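Local coordinates for amino acid adenylation domain-containing protein (Bacillus stratosphericus LAMA 585, PDB 6ULY) that probably selects and activates an alpha-keto acid as its acyl adenylate, as the adenylation domain of a nonribosomal depsipeptide synthetase module, at residues Ser289-Asn300 / His320-Ala330. Residues are numbered along the deposited sequence; the frame is centred on the assembly and turned at random.
Sequences SWDLSAMTCMIN and HGLKGDVIRPA. With QA7 (5'-O-{(S)-hydroxy[(4-methyl-2-oxopentanoyl)oxy]phosphoryl}adenosine), chain C; SO4 (sulfate ion), chain E.
With CG anti to the carbonyl carbon in both Trp290 (chi1 -60°) and His320 (chi1 -59°), the side chains point the same way, and the edge of the indole meets the face of the imidazole. CE3 of Trp290 sits 3.3 Å from CE1 of His320, near the imidazole rim, with the planes at 69°. His320 NE2 bonds to the backbone O of Ile285, leaving ND1 as acceptor of a weak bond from Trp290 N; the carbonyl O of His320 accepts a hydrogen bond from Leu292 N at 2.9 Å. Farther along, bends at chi3 and chi4 curl Lys323 back until NZ reaches Ser293 O at 2.6 Å, and a water joins that ammonium and Lys323 N to the carbonyls of Leu292 and Met295. Leu322 CD1 packs 3.7 Å from Met295 CG, and Val326 CG2 lies 3.6 Å from Met298 CG. From here the chains pair as parallel strands, starting with a nearly straight bond of 2.6 Å from Met298 N to Val326 O. Cys297 CB lies over one face of the extended Arg328's guanidinium, 3.7 Å from Arg328 CZ, with NH1 hydrogen-bonded to Asn207 OD1. Helix 307-317 connects the strands and packs on the face bearing Met298, Asn300 and Ile327, making a beta-alpha-beta unit. At the far end Ala330 N bonds to Asn300 O, while Ala330 O accepts a hydrogen bond from N24, the adenine amino group, at 2.7 Å; this pairing probably steadies that carbonyl for recognising adenine.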
ATOM      1  N   SER A 289      25.930  -1.350 -38.931  1.00 40.09           N
ATOM      2  CA  SER A 289      25.859  -0.099 -39.676  1.00 45.95           C
ATOM      3  C   SER A 289      24.462   0.485 -39.549  1.00 44.63           C
ATOM      4  O   SER A 289      23.478  -0.164 -39.921  1.00 45.06           O
ATOM      5  CB  SER A 289      26.215  -0.312 -41.150  1.00 47.61           C
ATOM      6  OG  SER A 289      26.249   0.929 -41.831  1.00 54.25           O
ATOM      7  N   TRP A 290      24.379   1.705 -39.026  1.00 44.37           N
ATOM      8  CA  TRP A 290      23.132   2.449 -38.984  1.00 46.55           C
ATOM      9  C   TRP A 290      23.404   3.906 -39.324  1.00 44.27           C
ATOM     10  O   TRP A 290      24.487   4.436 -39.054  1.00 43.67           O
ATOM     11  CB  TRP A 290      22.455   2.377 -37.608  1.00 43.83           C
ATOM     12  CG  TRP A 290      22.094   0.997 -37.164  1.00 40.61           C
ATOM     13  CD1 TRP A 290      20.911   0.350 -37.370  1.00 41.06           C
ATOM     14  CD2 TRP A 290      22.918   0.098 -36.416  1.00 38.67           C
ATOM     15  NE1 TRP A 290      20.949  -0.899 -36.799  1.00 41.72           N
ATOM     16  CE2 TRP A 290      22.171  -1.078 -36.208  1.00 40.89           C
ATOM     17  CE3 TRP A 290      24.216   0.173 -35.904  1.00 47.02           C
ATOM     18  CZ2 TRP A 290      22.681  -2.172 -35.507  1.00 44.09           C
ATOM     19  CZ3 TRP A 290      24.721  -0.914 -35.212  1.00 52.27           C
ATOM     20  CH2 TRP A 290      23.955  -2.072 -35.020  1.00 47.72           C
ATOM     21  N   ASP A 291      22.409   4.550 -39.920  1.00 44.80           N
ATOM     22  CA  ASP A 291      22.418   5.994 -40.115  1.00 51.77           C
ATOM     23  C   ASP A 291      21.426   6.591 -39.123  1.00 45.08           C
ATOM     24  O   ASP A 291      20.208   6.463 -39.299  1.00 43.04           O
ATOM     25  CB  ASP A 291      22.069   6.366 -41.554  1.00 45.69           C
ATOM     26  CG  ASP A 291      22.273   7.844 -41.836  1.00 53.77           C
ATOM     27  OD1 ASP A 291      22.606   8.593 -40.888  1.00 51.97           O
ATOM     28  OD2 ASP A 291      22.109   8.256 -43.004  1.00 57.45           O
ATOM     29  N   LEU A 292      21.947   7.222 -38.072  1.00 41.71           N
ATOM     30  CA  LEU A 292      21.130   7.848 -37.039  1.00 45.93           C
ATOM     31  C   LEU A 292      21.291   9.366 -37.046  1.00 48.26           C
ATOM     32  O   LEU A 292      21.153  10.021 -36.008  1.00 47.91           O
ATOM     33  CB  LEU A 292      21.478   7.276 -35.665  1.00 45.78           C
ATOM     34  CG  LEU A 292      21.375   5.752 -35.549  1.00 41.20           C
ATOM     35  CD1 LEU A 292      21.873   5.274 -34.199  1.00 46.54           C
ATOM     36  CD2 LEU A 292      19.948   5.277 -35.785  1.00 47.34           C
ATOM     37  N   SER A 293      21.570   9.936 -38.220  1.00 47.28           N
ATOM     38  CA  SER A 293      21.815  11.367 -38.336  1.00 45.83           C
ATOM     39  C   SER A 293      20.536  12.188 -38.262  1.00 40.25           C
ATOM     40  O   SER A 293      20.606  13.390 -37.989  1.00 41.73           O
ATOM     41  CB  SER A 293      22.546  11.668 -39.652  1.00 49.45           C
ATOM     42  OG  SER A 293      21.794  11.227 -40.770  1.00 44.62           O
ATOM     43  N   ALA A 294      19.376  11.570 -38.497  1.00 40.12           N
ATOM     44  CA  ALA A 294      18.109  12.286 -38.408  1.00 40.86           C
ATOM     45  C   ALA A 294      17.603  12.425 -36.975  1.00 44.48           C
ATOM     46  O   ALA A 294      16.779  13.307 -36.710  1.00 44.89           O
ATOM     47  CB  ALA A 294      17.041  11.580 -39.247  1.00 40.11           C
ATOM     48  N   MET A 295      18.071  11.582 -36.056  1.00 50.55           N
ATOM     49  CA  MET A 295      17.579  11.602 -34.681  1.00 40.33           C
ATOM     50  C   MET A 295      18.013  12.888 -33.988  1.00 44.88           C
ATOM     51  O   MET A 295      19.209  13.190 -33.912  1.00 49.38           O
ATOM     52  CB  MET A 295      18.099  10.382 -33.923  1.00 39.01           C
ATOM     53  CG  MET A 295      17.713  10.333 -32.437  1.00 51.78           C
ATOM     54  SD  MET A 295      15.932  10.412 -32.134  1.00 50.91           S
ATOM     55  CE  MET A 295      15.324   9.090 -33.183  1.00 43.03           C
ATOM     56  N   THR A 296      17.042  13.640 -33.472  1.00 48.05           N
ATOM     57  CA  THR A 296      17.319  14.862 -32.734  1.00 47.19           C
ATOM     58  C   THR A 296      16.865  14.821 -31.283  1.00 50.67           C
ATOM     59  O   THR A 296      17.355  15.625 -30.482  1.00 52.97           O
ATOM     60  CB  THR A 296      16.648  16.068 -33.414  1.00 44.61           C
ATOM     61  OG1 THR A 296      15.229  15.870 -33.464  1.00 46.05           O
ATOM     62  CG2 THR A 296      17.179  16.249 -34.829  1.00 45.87           C
ATOM     63  N   CYS A 297      15.966  13.907 -30.914  1.00 47.65           N
ATOM     64  CA  CYS A 297      15.333  13.924 -29.596  1.00 50.93           C
ATOM     65  C   CYS A 297      15.159  12.489 -29.104  1.00 43.42           C
ATOM     66  O   CYS A 297      14.263  11.777 -29.559  1.00 44.08           O
ATOM     67  CB  CYS A 297      13.996  14.652 -29.662  1.00 46.44           C
ATOM     68  SG  CYS A 297      12.993  14.526 -28.165  1.00 45.50           S
ATOM     69  N   MET A 298      16.004  12.075 -28.167  1.00 43.75           N
ATOM     70  CA  MET A 298      15.874  10.778 -27.505  1.00 46.89           C
ATOM     71  C   MET A 298      15.527  11.054 -26.045  1.00 42.24           C
ATOM     72  O   MET A 298      16.408  11.242 -25.205  1.00 38.09           O
ATOM     73  CB  MET A 298      17.147   9.955 -27.622  1.00 44.05           C
ATOM     74  CG  MET A 298      17.606   9.708 -29.042  1.00 46.93           C
ATOM     75  SD  MET A 298      18.775   8.337 -29.123  1.00 48.74           S
ATOM     76  CE  MET A 298      17.640   6.951 -29.036  1.00 38.03           C
ATOM     77  N   ILE A 299      14.231  11.076 -25.746  1.00 43.63           N
ATOM     78  CA  ILE A 299      13.792  11.348 -24.384  1.00 41.25           C
ATOM     79  C   ILE A 299      14.084  10.137 -23.512  1.00 42.59           C
ATOM     80  O   ILE A 299      13.782   8.994 -23.880  1.00 40.76           O
ATOM     81  CB  ILE A 299      12.302  11.717 -24.361  1.00 41.33           C
ATOM     82  CG1 ILE A 299      12.101  13.107 -24.964  1.00 38.55           C
ATOM     83  CG2 ILE A 299      11.767  11.657 -22.935  1.00 41.27           C
ATOM     84  CD1 ILE A 299      10.679  13.394 -25.400  1.00 35.25           C
ATOM     85  N   ASN A 300      14.686  10.385 -22.353  1.00 39.78           N
ATOM     86  CA  ASN A 300      15.029   9.351 -21.383  1.00 43.00           C
ATOM     87  C   ASN A 300      14.278   9.665 -20.094  1.00 40.66           C
ATOM     88  O   ASN A 300      14.625  10.618 -19.387  1.00 38.08           O
ATOM     89  CB  ASN A 300      16.541   9.306 -21.158  1.00 42.63           C
ATOM     90  CG  ASN A 300      16.961   8.195 -20.219  1.00 43.77           C
ATOM     91  OD1 ASN A 300      16.139   7.625 -19.505  1.00 48.33           O
ATOM     92  ND2 ASN A 300      18.253   7.889 -20.209  1.00 46.34           N
ATOM     93  N   HIS A 320      27.791   5.949 -35.622  1.00 47.35           N
ATOM     94  CA  HIS A 320      26.631   5.702 -36.468  1.00 42.92           C
ATOM     95  C   HIS A 320      25.820   6.966 -36.741  1.00 39.03           C
ATOM     96  O   HIS A 320      24.693   6.871 -37.241  1.00 39.06           O
ATOM     97  CB  HIS A 320      25.740   4.628 -35.834  1.00 42.84           C
ATOM     98  CG  HIS A 320      26.436   3.319 -35.620  1.00 52.34           C
ATOM     99  ND1 HIS A 320      26.604   2.391 -36.625  1.00 49.57           N
ATOM    100  CD2 HIS A 320      27.013   2.787 -34.517  1.00 50.60           C
ATOM    101  CE1 HIS A 320      27.252   1.341 -36.149  1.00 46.23           C
ATOM    102  NE2 HIS A 320      27.512   1.558 -34.872  1.00 50.10           N
ATOM    103  N   GLY A 321      26.363   8.139 -36.431  1.00 38.17           N
ATOM    104  CA  GLY A 321      25.711   9.389 -36.760  1.00 43.82           C
ATOM    105  C   GLY A 321      24.767   9.947 -35.718  1.00 47.29           C
ATOM    106  O   GLY A 321      24.001  10.865 -36.034  1.00 51.67           O
ATOM    107  N   LEU A 322      24.787   9.439 -34.490  1.00 49.38           N
ATOM    108  CA  LEU A 322      23.942   9.996 -33.439  1.00 45.61           C
ATOM    109  C   LEU A 322      24.630  11.216 -32.843  1.00 41.73           C
ATOM    110  O   LEU A 322      25.711  11.099 -32.256  1.00 45.25           O
ATOM    111  CB  LEU A 322      23.657   8.961 -32.356  1.00 42.47           C
ATOM    112  CG  LEU A 322      22.582   9.394 -31.350  1.00 44.47           C
ATOM    113  CD1 LEU A 322      21.193   9.263 -31.964  1.00 41.55           C
ATOM    114  CD2 LEU A 322      22.681   8.600 -30.059  1.00 42.38           C
ATOM    115  N   LYS A 323      24.015  12.386 -33.004  1.00 39.96           N
ATOM    116  CA  LYS A 323      24.561  13.590 -32.399  1.00 49.09           C
ATOM    117  C   LYS A 323      24.570  13.444 -30.882  1.00 44.77           C
ATOM    118  O   LYS A 323      23.706  12.790 -30.293  1.00 41.70           O
ATOM    119  CB  LYS A 323      23.749  14.816 -32.814  1.00 53.68           C
ATOM    120  CG  LYS A 323      24.067  15.319 -34.213  1.00 57.02           C
ATOM    121  CD  LYS A 323      23.062  16.371 -34.684  1.00 58.11           C
ATOM    122  CE  LYS A 323      21.776  15.735 -35.203  1.00 61.41           C
ATOM    123  NZ  LYS A 323      21.996  14.954 -36.459  1.00 59.50           N
ATOM    124  N   GLY A 324      25.567  14.057 -30.250  1.00 44.90           N
ATOM    125  CA  GLY A 324      25.807  13.898 -28.834  1.00 51.17           C
ATOM    126  C   GLY A 324      24.905  14.688 -27.916  1.00 48.52           C
ATOM    127  O   GLY A 324      25.130  14.681 -26.703  1.00 50.72           O
ATOM    128  N   ASP A 325      23.886  15.365 -28.452  1.00 48.03           N
ATOM    129  CA  ASP A 325      22.993  16.206 -27.658  1.00 52.35           C
ATOM    130  C   ASP A 325      21.531  15.802 -27.823  1.00 51.33           C
ATOM    131  O   ASP A 325      20.636  16.581 -27.488  1.00 55.04           O
ATOM    132  CB  ASP A 325      23.173  17.680 -28.035  1.00 45.13           C
ATOM    133  CG  ASP A 325      22.700  17.987 -29.450  1.00 55.79           C
ATOM    134  OD1 ASP A 325      22.588  17.047 -30.268  1.00 51.25           O
ATOM    135  OD2 ASP A 325      22.442  19.171 -29.748  1.00 60.23           O
ATOM    136  N   VAL A 326      21.271  14.596 -28.334  1.00 47.34           N
ATOM    137  CA  VAL A 326      19.896  14.179 -28.588  1.00 46.23           C
ATOM    138  C   VAL A 326      19.195  13.650 -27.341  1.00 44.32           C
ATOM    139  O   VAL A 326      17.959  13.616 -27.308  1.00 45.31           O
ATOM    140  CB  VAL A 326      19.844  13.097 -29.681  1.00 44.65           C
ATOM    141  CG1 VAL A 326      20.529  13.587 -30.949  1.00 48.50           C
ATOM    142  CG2 VAL A 326      20.480  11.796 -29.181  1.00 44.42           C
ATOM    143  N   ILE A 327      19.937  13.222 -26.324  1.00 42.15           N
ATOM    144  CA  ILE A 327      19.330  12.592 -25.157  1.00 49.35           C
ATOM    145  C   ILE A 327      18.765  13.674 -24.247  1.00 45.88           C
ATOM    146  O   ILE A 327      19.501  14.541 -23.763  1.00 39.80           O
ATOM    147  CB  ILE A 327      20.340  11.710 -24.408  1.00 50.33           C
ATOM    148  CG1 ILE A 327      20.544  10.395 -25.162  1.00 45.96           C
ATOM    149  CG2 ILE A 327      19.860  11.458 -22.976  1.00 45.50           C
ATOM    150  CD1 ILE A 327      21.559   9.467 -24.523  1.00 47.86           C
ATOM    151  N   ARG A 328      17.460  13.615 -24.002  1.00 42.74           N
ATOM    152  CA  ARG A 328      16.765  14.594 -23.167  1.00 50.00           C
ATOM    153  C   ARG A 328      16.169  13.899 -21.952  1.00 41.46           C
ATOM    154  O   ARG A 328      15.093  13.280 -22.049  1.00 38.93           O
ATOM    155  CB  ARG A 328      15.682  15.306 -23.975  1.00 41.16           C
ATOM    156  CG  ARG A 328      16.238  16.021 -25.187  1.00 47.83           C
ATOM    157  CD  ARG A 328      15.197  16.877 -25.880  1.00 48.98           C
ATOM    158  NE  ARG A 328      15.656  17.294 -27.203  1.00 56.13           N
ATOM    159  CZ  ARG A 328      14.897  17.909 -28.105  1.00 52.20           C
ATOM    160  NH1 ARG A 328      13.631  18.190 -27.835  1.00 49.25           N
ATOM    161  NH2 ARG A 328      15.408  18.238 -29.282  1.00 62.92           N
ATOM    162  N   PRO A 329      16.829  13.944 -20.796  1.00 41.95           N
ATOM    163  CA  PRO A 329      16.199  13.425 -19.578  1.00 42.89           C
ATOM    164  C   PRO A 329      14.866  14.112 -19.322  1.00 44.59           C
ATOM    165  O   PRO A 329      14.690  15.299 -19.610  1.00 43.87           O
ATOM    166  CB  PRO A 329      17.223  13.744 -18.483  1.00 43.44           C
ATOM    167  CG  PRO A 329      18.529  13.828 -19.202  1.00 41.64           C
ATOM    168  CD  PRO A 329      18.220  14.372 -20.565  1.00 42.92           C
ATOM    169  N   ALA A 330      13.915  13.348 -18.789  1.00 40.52           N
ATOM    170  CA  ALA A 330      12.590  13.879 -18.510  1.00 41.41           C
ATOM    171  C   ALA A 330      11.980  13.125 -17.337  1.00 40.68           C
ATOM    172  O   ALA A 330      12.338  11.978 -17.060  1.00 33.69           O
ATOM    173  CB  ALA A 330      11.680  13.780 -19.736  1.00 38.02           C
TER
HETATM  174  C01 QA7 C 701       8.757  11.079 -18.753  1.00 44.33           C
HETATM  175  C02 QA7 C 701       7.763   9.980 -18.711  1.00 40.95           C
HETATM  176  C03 QA7 C 701       6.555  10.342 -19.531  1.00 43.30           C
HETATM  177  C04 QA7 C 701       7.565   9.689 -17.258  1.00 43.01           C
HETATM  178  C05 QA7 C 701       6.178   9.393 -16.784  1.00 44.10           C
HETATM  179  C06 QA7 C 701       5.931   8.163 -15.975  1.00 42.01           C
HETATM  180  C10 QA7 C 701       5.842   7.939 -12.511  1.00 43.28           C
HETATM  181  C11 QA7 C 701       6.874   7.745 -11.622  1.00 47.53           C
HETATM  182  C12 QA7 C 701       7.283   9.135 -10.976  1.00 49.13           C
HETATM  183  C13 QA7 C 701       8.467   8.997 -10.699  1.00 49.35           C
HETATM  184  C14 QA7 C 701       9.095   7.908 -11.762  1.00 50.13           C
HETATM  185  C16 QA7 C 701       9.488   9.062 -13.807  1.00 47.33           C
HETATM  186  C18 QA7 C 701      11.545   9.592 -13.633  1.00 44.48           C
HETATM  187  C19 QA7 C 701      12.859  10.036 -13.750  1.00 39.75           C
HETATM  188  C21 QA7 C 701      13.336   9.184 -11.743  1.00 45.70           C
HETATM  189  C23 QA7 C 701      11.204   8.937 -12.527  1.00 44.86           C
HETATM  190  N15 QA7 C 701       9.914   8.607 -12.669  1.00 45.42           N
HETATM  191  N17 QA7 C 701      10.468   9.667 -14.411  1.00 46.52           N
HETATM  192  N20 QA7 C 701      13.699   9.820 -12.797  1.00 47.49           N
HETATM  193  N22 QA7 C 701      12.140   8.745 -11.584  1.00 47.65           N
HETATM  194  N24 QA7 C 701      13.243  10.735 -14.899  1.00 43.04           N
HETATM  195  O07 QA7 C 701       4.734   7.898 -15.410  1.00 48.97           O
HETATM  196  O09 QA7 C 701       5.413   6.759 -13.080  1.00 48.93           O
HETATM  197  O25 QA7 C 701       8.128   7.351 -12.336  1.00 45.76           O
HETATM  198  O26 QA7 C 701       8.746   8.392  -9.421  1.00 51.27           O
HETATM  199  O27 QA7 C 701       6.459   9.609  -9.811  1.00 49.27           O
HETATM  200  O28 QA7 C 701       4.168   5.616 -14.951  1.00 59.20           O
HETATM  201  O29 QA7 C 701       3.162   7.190 -13.726  1.00 42.14           O
HETATM  202  O30 QA7 C 701       6.783   7.438 -15.839  1.00 45.83           O
HETATM  203  O31 QA7 C 701       5.341  10.126 -17.004  1.00 46.39           O
HETATM  204  P08 QA7 C 701       4.399   6.838 -14.278  1.00 53.97           P
HETATM  205  S   SO4 E 703      28.509  15.937 -32.720  1.00 78.56           S
HETATM  206  O1  SO4 E 703      28.610  17.351 -32.514  1.00 76.50           O
HETATM  207  O2  SO4 E 703      28.247  15.292 -31.468  1.00 74.76           O
HETATM  208  O3  SO4 E 703      27.439  15.660 -33.634  1.00 70.54           O
HETATM  209  O4  SO4 E 703      29.740  15.442 -33.261  1.00 81.71           O
HETATM  210  O   HOH W   1      21.760  12.519 -34.589  1.00 45.63           O